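Local coordinates for pirin family protein (Acinetobacter baumannii, PDB 6D0P), which probably catalyses the iron-dependent oxidative ring opening of quercetin, as a two-cupin dioxygenase of the pirin family, at residues G105-E109 with F286-M290. Sequence-based numbering, arbitrary orientation.
With MN (manganese (II) ion), chain G.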
ATOM      1  N   GLY A 105       3.150  -5.720 -17.764  1.00 15.07           N
ATOM      2  CA  GLY A 105       4.263  -6.421 -17.173  1.00 15.91           C
ATOM      3  C   GLY A 105       5.481  -5.552 -16.884  1.00 17.23           C
ATOM      4  O   GLY A 105       5.767  -4.589 -17.579  1.00 17.63           O
ATOM      5  N   VAL A 106       6.162  -5.924 -15.823  1.00 17.66           N
ATOM      6  CA  VAL A 106       7.406  -5.333 -15.415  1.00 18.35           C
ATOM      7  C   VAL A 106       8.237  -6.446 -14.775  1.00 17.34           C
ATOM      8  O   VAL A 106       7.688  -7.387 -14.159  1.00 15.48           O
ATOM      9  CB  VAL A 106       7.193  -4.163 -14.422  1.00 20.37           C
ATOM     10  CG1 VAL A 106       6.588  -4.642 -13.115  1.00 21.54           C
ATOM     11  CG2 VAL A 106       8.472  -3.398 -14.135  1.00 22.35           C
ATOM     12  N   LEU A 107       9.549  -6.318 -14.914  1.00 16.61           N
ATOM     13  CA  LEU A 107      10.505  -7.170 -14.223  1.00 18.16           C
ATOM     14  C   LEU A 107      11.433  -6.227 -13.451  1.00 17.10           C
ATOM     15  O   LEU A 107      12.126  -5.398 -14.089  1.00 18.04           O
ATOM     16  CB  LEU A 107      11.272  -8.010 -15.241  1.00 20.20           C
ATOM     17  CG  LEU A 107      12.191  -9.068 -14.653  1.00 24.25           C
ATOM     18  CD1 LEU A 107      11.386 -10.212 -14.060  1.00 26.64           C
ATOM     19  CD2 LEU A 107      13.150  -9.597 -15.708  1.00 27.07           C
ATOM     20  N   HIS A 108      11.437  -6.313 -12.120  1.00 15.94           N
ATOM     21  CA  HIS A 108      12.211  -5.352 -11.353  1.00 16.16           C
ATOM     22  C   HIS A 108      12.786  -5.956 -10.073  1.00 16.82           C
ATOM     23  O   HIS A 108      12.432  -7.057  -9.629  1.00 16.00           O
ATOM     24  CB  HIS A 108      11.363  -4.094 -11.115  1.00 16.27           C
ATOM     25  CG  HIS A 108      10.344  -4.170 -10.025  1.00 15.64           C
ATOM     26  ND1 HIS A 108       9.882  -3.036  -9.389  1.00 17.02           N
ATOM     27  CD2 HIS A 108       9.754  -5.213  -9.405  1.00 15.77           C
ATOM     28  CE1 HIS A 108       9.014  -3.397  -8.452  1.00 16.29           C
ATOM     29  NE2 HIS A 108       8.931  -4.716  -8.440  1.00 15.33           N
ATOM     30  N   GLU A 109      13.717  -5.189  -9.515  1.00 17.34           N
ATOM     31  CA  GLU A 109      14.331  -5.479  -8.255  1.00 18.66           C
ATOM     32  C   GLU A 109      14.075  -4.280  -7.331  1.00 17.80           C
ATOM     33  O   GLU A 109      13.911  -3.151  -7.803  1.00 16.63           O
ATOM     34  CB  GLU A 109      15.828  -5.734  -8.418  1.00 22.44           C
ATOM     35  CG  GLU A 109      16.567  -4.532  -8.959  1.00 27.21           C
ATOM     36  CD  GLU A 109      18.040  -4.758  -9.254  1.00 33.67           C
ATOM     37  OE1 GLU A 109      18.827  -3.787  -9.091  1.00 38.53           O
ATOM     38  OE2 GLU A 109      18.395  -5.897  -9.636  1.00 34.14           O
ATOM     39  N   PHE A 286       9.696 -11.431 -20.239  1.00 36.23           N
ATOM     40  CA  PHE A 286       9.740 -10.196 -19.412  1.00 33.73           C
ATOM     41  C   PHE A 286      11.158  -9.591 -19.446  1.00 35.10           C
ATOM     42  O   PHE A 286      11.371  -8.512 -18.873  1.00 37.09           O
ATOM     43  CB  PHE A 286       9.301 -10.474 -17.965  1.00 30.95           C
ATOM     44  CG  PHE A 286       7.816 -10.618 -17.691  1.00 29.03           C
ATOM     45  CD1 PHE A 286       7.076 -11.656 -18.231  1.00 28.71           C
ATOM     46  CD2 PHE A 286       7.178  -9.782 -16.789  1.00 27.01           C
ATOM     47  CE1 PHE A 286       5.728 -11.811 -17.931  1.00 27.17           C
ATOM     48  CE2 PHE A 286       5.839  -9.948 -16.477  1.00 26.76           C
ATOM     49  CZ  PHE A 286       5.112 -10.969 -17.043  1.00 27.17           C
ATOM     50  N   GLY A 287      12.138 -10.281 -20.046  0.70 34.68           N
ATOM     51  CA  GLY A 287      13.525  -9.741 -20.180  0.70 35.95           C
ATOM     52  C   GLY A 287      14.435 -10.103 -19.009  0.70 36.61           C
ATOM     53  O   GLY A 287      14.290 -11.163 -18.398  0.70 35.36           O
ATOM     54  N   SER A 288      15.392  -9.221 -18.702  1.00 38.77           N
ATOM     55  CA  SER A 288      16.351  -9.441 -17.588  1.00 40.31           C
ATOM     56  C   SER A 288      16.980  -8.115 -17.133  1.00 41.42           C
ATOM     57  O   SER A 288      17.032  -7.138 -17.897  1.00 43.77           O
ATOM     58  CB  SER A 288      17.418 -10.435 -17.984  1.00 43.40           C
ATOM     59  OG  SER A 288      18.142  -9.972 -19.117  1.00 45.59           O
ATOM     60  N   ILE A 289      17.471  -8.083 -15.893  0.70 39.12           N
ATOM     61  CA  ILE A 289      18.112  -6.882 -15.363  0.70 39.51           C
ATOM     62  C   ILE A 289      19.632  -7.081 -15.342  0.70 41.63           C
ATOM     63  O   ILE A 289      20.129  -8.007 -14.705  0.70 40.18           O
ATOM     64  CB  ILE A 289      17.591  -6.545 -13.952  0.70 37.84           C
ATOM     65  CG1 ILE A 289      16.064  -6.448 -13.899  0.70 35.60           C
ATOM     66  CG2 ILE A 289      18.248  -5.271 -13.445  0.70 38.97           C
ATOM     67  CD1 ILE A 289      15.528  -6.209 -12.513  0.70 35.04           C
HETATM   68  N   MSE A 290      20.356  -6.175 -16.003  0.70 45.91           N
HETATM   69  CA  MSE A 290      21.822  -6.204 -16.026  0.70 49.95           C
HETATM   70  C   MSE A 290      22.372  -5.413 -14.863  0.70 50.67           C
HETATM   71  O   MSE A 290      21.620  -4.765 -14.117  0.70 48.33           O
HETATM   72  CB  MSE A 290      22.358  -5.602 -17.322  0.70 54.24           C
HETATM   73  CG  MSE A 290      21.952  -6.430 -18.540  0.70 55.93           C
HETATM   74 SE   MSE A 290      23.071  -8.045 -18.634  0.70 60.16          SE
HETATM   75  CE  MSE A 290      21.704  -9.308 -17.981  0.70 56.79           C
TER
HETATM   76 MN    MN G 303       7.919  -5.854  -6.774  1.00 25.34          MN
HETATM   77  O   HOH W   1      20.726  -5.786 -11.086  1.00 40.26           O
HETATM   78  O   HOH W   2       6.788  -3.748  -6.177  1.00 24.88           O
HETATM   79  O   HOH W   3       6.914  -6.493  -4.895  1.00 23.58           O
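The residues near the C-terminus, Phe286-Met290, pass irregularly beside Gly105-Glu109, which enters strand 106-112 of the N-terminal cupin domain. From Phe286 to Ile289 the chain runs within 22° of the direction of Gly105-Glu109, yet the backbones stay apart, with CA of Leu107 6.1 Å from CA of Phe286 and CA of His108 7.3 Å from CA of Ile289. No hydrogen bond joins the two segments directly; the strand's backbone partners lie in its own sheet, at His64, His66 and Lys83.

Side chains fill the gap. Leu107 points into a bend of the C-terminal segment, its CB 4.2 Å from CB of Phe286 and its CD2 3.3 Å from O of Gly287 and 3.7 Å from CA of Ser288. On the Gly105 side of Leu107, the edge of the Phe286 ring meets O of Val106, with CD2 3.6 Å away; a CB on Gly105 would come to a tight 3.1 Å from CE2 of Phe286, and its backbone angles alone already call for glycine. Toward Glu109, Ile289 CD1 rests 3.6 Å from both CA of His108 and N of Glu109. One water donates to OE2 of Glu109 at 2.7 Å and, weakly, to O of Met290 at 3.3 Å.

Val106 and His108 point away from this covering. NE2 of His108 binds manganese at 2.3 Å, alongside His64, His66, Glu110 and two waters, in the three-histidine, one-glutamate site of a cupin, where iron is the predicted native metal. The chemistry is thus split: van der Waals contacts, mostly from apolar side chains, and one water bridge with a weak arm join the chain end to the outer face, while metal coordination occupies the inner one.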